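Local coordinates for protein Exo-beta-1,3-glucanase (Streptomyces sp. SirexAA-E, PDB 4PEY) that hydrolyses laminarin and laminarioligosaccharides as a secreted exo-beta-1,3-glucanase of glycoside hydrolase family 55, yielding glucose and laminaribiose, at residues P32-Q35 with G36-E40; A132-R136 with M137-G141. The protein carries 1 engineered substitution. All blocks are in the same frame, centred on the assembly; numbering follows the deposited sequence. Where two conformers were deposited one is given.

Contact 1 lies on the surface and contact 2 is buried, and their chemistry follows. In P32-Q35 with G36-E40 the first turns of helix 34-45 are written mostly in polar terms: a capping aspartate, a lysine on a backbone carbonyl and a glutamine on an aspartate, with a small apolar side facing strands 24-27 and 55-59. In A132-R136 with M137-G141 the chain turns between strands 134-135 and 138-144, and the contact is an aromatic ring, a methionine and a valine. The two share no element and do not touch: their centres are 22 Å apart and their nearest atoms about 13 Å, on the same side of the chain's centre.

Contact 1 of 2, residues P32-Q35 with G36-E40; sequences PDIQ and GKVDE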
loop_
_atom_site.group_PDB
_atom_site.type_symbol
_atom_site.label_atom_id
_atom_site.label_comp_id
_atom_site.label_asym_id
_atom_site.label_seq_id
_atom_site.Cartn_x
_atom_site.Cartn_y
_atom_site.Cartn_z
ATOM N N PRO A 32 -5.161 -32.881 -3.049
ATOM C CA PRO A 32 -4.223 -33.429 -4.028
ATOM C C PRO A 32 -3.684 -32.350 -4.965
ATOM O O PRO A 32 -4.427 -31.458 -5.390
ATOM C CB PRO A 32 -5.070 -34.456 -4.786
ATOM C CG PRO A 32 -6.463 -33.945 -4.673
ATOM C CD PRO A 32 -6.553 -33.273 -3.327
ATOM N N ASP A 33 -2.387 -32.428 -5.242
ATOM C CA ASP A 33 -1.731 -31.606 -6.253
ATOM C C ASP A 33 -1.876 -30.106 -6.016
ATOM O O ASP A 33 -2.257 -29.359 -6.914
ATOM C CB ASP A 33 -2.261 -31.958 -7.644
ATOM C CG ASP A 33 -1.356 -31.459 -8.748
ATOM O OD1 ASP A 33 -0.171 -31.178 -8.458
ATOM O OD2 ASP A 33 -1.823 -31.345 -9.902
ATOM N N ILE A 34 -1.561 -29.671 -4.803
ATOM C CA ILE A 34 -1.542 -28.249 -4.494
ATOM C C ILE A 34 -0.539 -27.523 -5.383
ATOM O O ILE A 34 -0.834 -26.456 -5.925
ATOM C CB ILE A 34 -1.195 -28.000 -3.012
ATOM C CG1 ILE A 34 -2.287 -28.592 -2.120
ATOM C CG2 ILE A 34 -1.022 -26.508 -2.738
ATOM C CD1 ILE A 34 -2.023 -28.419 -0.644
ATOM N N GLN A 35 0.646 -28.105 -5.540
ATOM C CA GLN A 35 1.691 -27.460 -6.328
ATOM C C GLN A 35 1.237 -27.243 -7.770
ATOM O O GLN A 35 1.442 -26.168 -8.338
ATOM C CB GLN A 35 2.983 -28.280 -6.299
ATOM C CG GLN A 35 4.119 -27.618 -7.074
ATOM C CD GLN A 35 4.603 -26.335 -6.416
ATOM O OE1 GLN A 35 5.186 -26.367 -5.337
ATOM N NE2 GLN A 35 4.362 -25.203 -7.063
ATOM N N GLY A 36 0.600 -28.256 -8.348
ATOM C CA GLY A 36 0.088 -28.150 -9.704
ATOM C C GLY A 36 -0.950 -27.048 -9.839
ATOM O O GLY A 36 -0.949 -26.292 -10.811
ATOM N N LYS A 37 -1.837 -26.955 -8.854
ATOM C CA LYS A 37 -2.901 -25.959 -8.882
ATOM C C LYS A 37 -2.364 -24.540 -8.752
ATOM O O LYS A 37 -2.800 -23.635 -9.469
ATOM C CB LYS A 37 -3.919 -26.254 -7.778
ATOM C CG LYS A 37 -4.747 -27.485 -8.089
ATOM C CD LYS A 37 -5.432 -28.076 -6.869
ATOM C CE LYS A 37 -6.166 -29.360 -7.251
ATOM N NZ LYS A 37 -6.695 -30.088 -6.070
ATOM N N VAL A 38 -1.408 -24.342 -7.849
ATOM C CA VAL A 38 -0.831 -23.018 -7.653
ATOM C C VAL A 38 0.042 -22.623 -8.856
ATOM O O VAL A 38 0.083 -21.457 -9.247
ATOM C CB VAL A 38 -0.032 -22.966 -6.331
ATOM C CG1 VAL A 38 0.751 -21.677 -6.204
ATOM C CG2 VAL A 38 -0.983 -23.128 -5.155
ATOM N N ASP A 39 0.706 -23.602 -9.466
ATOM C CA ASP A 39 1.487 -23.348 -10.677
ATOM C C ASP A 39 0.588 -22.960 -11.851
ATOM O O ASP A 39 0.964 -22.129 -12.679
ATOM C CB ASP A 39 2.327 -24.573 -11.061
ATOM C CG ASP A 39 3.598 -24.698 -10.244
ATOM O OD1 ASP A 39 4.018 -23.696 -9.624
ATOM O OD2 ASP A 39 4.186 -25.804 -10.241
ATOM N N GLU A 40 -0.593 -23.567 -11.931
ATOM C CA GLU A 40 -1.527 -23.231 -13.001
ATOM C C GLU A 40 -1.940 -21.762 -12.909
ATOM O O GLU A 40 -1.975 -21.051 -13.917
ATOM C CB GLU A 40 -2.762 -24.136 -12.959
ATOM C CG GLU A 40 -3.790 -23.784 -14.019
ATOM C CD GLU A 40 -4.967 -24.741 -14.052
ATOM O OE1 GLU A 40 -5.247 -25.392 -13.019
ATOM O OE2 GLU A 40 -5.615 -24.837 -15.118
#
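Lys37 and Pro32 meet because the lysine sets CG beside its own backbone N (chi1 -71°) and then runs extended back past the start of the helix; Gln35 instead starts anti to its N and bends at chi2 (68°), which swings its amide over to Asp39. The lysine ends with NZ 2.7 Å from Pro32 O, nearly in line with the C=O bond. On the way its CG passes 3.3 Å from Asp33 O, the carbonyl that also accepts from Lys37 N. Asp33 is the N-cap of helix 34-45: its OD1 takes a weak bond from Gly36 N at 3.0 Å. With alanine in place of Lys37, Pro32 O would probably lose its ammonium partner, leaving the turn before the helix less firmly tied to it. In the chain this helix links strand 24-27 to strand 55-59, and Ile34 and Val38 face both. The two lie alongside each other, CG2 to CG2 at 4.2 Å, and both also touch Phe27. One residue on, and so on another side of the helix, Gln35 NE2 reaches both carboxylate oxygens of Asp39, weakly, at 3.0 Å from OD1 and 3.2 Å from OD2, with the amide and carboxylate planes 34° apart. OE1 accepts from the backbone N of Asn68, a residue lining a bound-glycan pocket; this stronger bond and the two weak ones probably limit how far the amide can turn.

Contact 2 of 2, residues A132-R136 with M137-G141; sequences APFRR and MHVKG
Phe134 and Met137 make the main contact here, a methionine laid over a ring from three residues further along the chain. The CH-pi part comes first: Met137 CG stands 3.6 Å from the centroid of the Phe134 ring, 15° off its normal, so the methylene sits over the face. The Met-aromatic part is longer, with Met137 SD above the face at 4.8 Å from the ring centroid. Bends at chi2 (-70°) and chi3 in the methionine curl its end back, and CE arrives 3.9 Å from Phe134 CZ. Apolar contacts finish the cluster. Met137 CB packs 3.4 Å from Phe134 CE2, and Val139 CG2 comes in at the ring edge, in its plane, 3.8 Å from CZ. Trp126 also meets the Phe134 ring, their planes inclined to each other.

The polar groups find partners elsewhere in the chain. Met137 N is hydrogen-bonded to Ser161 OG, and Arg135 NE forms a salt bridge with Asp370. His138 is gripped through both ring nitrogens, by Asp85 and Asp164. Arg136, with positive phi and psi, turns the chain between strands 134-135 and 138-144. Those strands pair in parallel with 157-159 and 162-168 of the following turn, the stacking of successive coils characteristic of a right-handed parallel beta-helix, as in family 55 glucanases.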
loop_
_atom_site.group_PDB
_atom_site.type_symbol
_atom_site.label_atom_id
_atom_site.label_comp_id
_atom_site.label_asym_id
_atom_site.label_seq_id
_atom_site.Cartn_x
_atom_site.Cartn_y
_atom_site.Cartn_z
ATOM N N ALA A 132 2.438 -4.619 -2.751
ATOM C CA ALA A 132 2.701 -6.048 -2.596
ATOM C C ALA A 132 2.960 -6.376 -1.125
ATOM O O ALA A 132 4.069 -6.795 -0.747
ATOM C CB ALA A 132 3.880 -6.469 -3.465
ATOM N N PRO A 133 1.936 -6.175 -0.282
ATOM C CA PRO A 133 2.139 -6.280 1.167
ATOM C C PRO A 133 2.482 -7.679 1.674
ATOM O O PRO A 133 2.043 -8.697 1.137
ATOM C CB PRO A 133 0.788 -5.828 1.736
ATOM C CG PRO A 133 -0.197 -6.163 0.652
ATOM C CD PRO A 133 0.539 -5.837 -0.619
ATOM N N PHE A 134 3.258 -7.686 2.752
ATOM C CA PHE A 134 3.764 -8.879 3.414
ATOM C C PHE A 134 3.415 -8.675 4.895
ATOM O O PHE A 134 4.103 -7.924 5.600
ATOM C CB PHE A 134 5.274 -8.982 3.153
ATOM C CG PHE A 134 5.912 -10.319 3.465
ATOM C CD1 PHE A 134 5.967 -11.321 2.505
ATOM C CD2 PHE A 134 6.564 -10.528 4.678
ATOM C CE1 PHE A 134 6.602 -12.538 2.760
ATOM C CE2 PHE A 134 7.211 -11.738 4.936
ATOM C CZ PHE A 134 7.218 -12.745 3.976
ATOM N N ARG A 135 2.317 -9.286 5.344
ATOM C CA ARG A 135 1.764 -9.047 6.687
ATOM C C ARG A 135 1.622 -10.308 7.524
ATOM O O ARG A 135 1.253 -11.352 7.002
ATOM C CB ARG A 135 0.370 -8.418 6.604
ATOM C CG ARG A 135 0.290 -7.014 6.038
ATOM C CD ARG A 135 -1.175 -6.565 5.979
ATOM N NE ARG A 135 -1.342 -5.243 5.374
ATOM C CZ ARG A 135 -1.273 -4.087 6.027
ATOM N NH1 ARG A 135 -1.027 -4.063 7.336
ATOM N NH2 ARG A 135 -1.435 -2.946 5.356
ATOM N N ARG A 136 1.876 -10.199 8.824
ATOM C CA ARG A 136 1.600 -11.297 9.756
ATOM C C ARG A 136 2.257 -12.590 9.271
ATOM O O ARG A 136 1.654 -13.662 9.298
ATOM C CB ARG A 136 0.079 -11.485 9.934
ATOM C CG ARG A 136 -0.353 -12.163 11.232
ATOM C CD ARG A 136 -1.873 -12.397 11.250
ATOM N NE ARG A 136 -2.337 -13.050 12.475
ATOM C CZ ARG A 136 -2.645 -12.402 13.592
ATOM N NH1 ARG A 136 -3.063 -13.072 14.660
ATOM N NH2 ARG A 136 -2.536 -11.083 13.641
ATOM N N MET A 137 3.507 -12.475 8.830
ATOM C CA MET A 137 4.266 -13.620 8.340
ATOM C C MET A 137 5.316 -14.040 9.356
ATOM O O MET A 137 5.901 -13.194 10.039
ATOM C CB MET A 137 4.954 -13.280 7.008
ATOM C CG MET A 137 3.985 -12.908 5.890
ATOM S SD MET A 137 2.997 -14.292 5.270
ATOM C CE MET A 137 4.239 -15.265 4.415
ATOM N N HIS A 138 5.588 -15.342 9.429
ATOM C CA HIS A 138 6.724 -15.832 10.198
ATOM C C HIS A 138 7.686 -16.546 9.266
ATOM O O HIS A 138 7.398 -17.653 8.816
ATOM C CB HIS A 138 6.301 -16.788 11.320
ATOM C CG HIS A 138 7.446 -17.224 12.185
ATOM N ND1 HIS A 138 7.414 -18.372 12.950
ATOM C CD2 HIS A 138 8.669 -16.674 12.382
ATOM C CE1 HIS A 138 8.561 -18.496 13.600
ATOM N NE2 HIS A 138 9.343 -17.483 13.262
ATOM N N VAL A 139 8.827 -15.923 8.978
ATOM C CA VAL A 139 9.817 -16.570 8.119
ATOM C C VAL A 139 10.886 -17.210 8.991
ATOM O O VAL A 139 11.622 -16.514 9.704
ATOM C CB VAL A 139 10.468 -15.586 7.125
ATOM C CG1 VAL A 139 11.422 -16.338 6.203
ATOM C CG2 VAL A 139 9.396 -14.867 6.307
ATOM N N LYS A 140 10.949 -18.542 8.954
ATOM C CA LYS A 140 11.919 -19.277 9.758
ATOM C C LYS A 140 13.196 -19.431 8.939
ATOM O O LYS A 140 13.553 -20.523 8.504
ATOM C CB LYS A 140 11.346 -20.631 10.193
ATOM C CG LYS A 140 10.010 -20.476 10.921
ATOM C CD LYS A 140 9.537 -21.744 11.614
ATOM C CE LYS A 140 9.072 -22.787 10.627
ATOM N NZ LYS A 140 8.310 -23.893 11.281
ATOM N N GLY A 141 13.866 -18.301 8.730
ATOM C CA GLY A 141 15.008 -18.210 7.841
ATOM C C GLY A 141 15.182 -16.753 7.471
ATOM O O GLY A 141 14.656 -15.866 8.155
#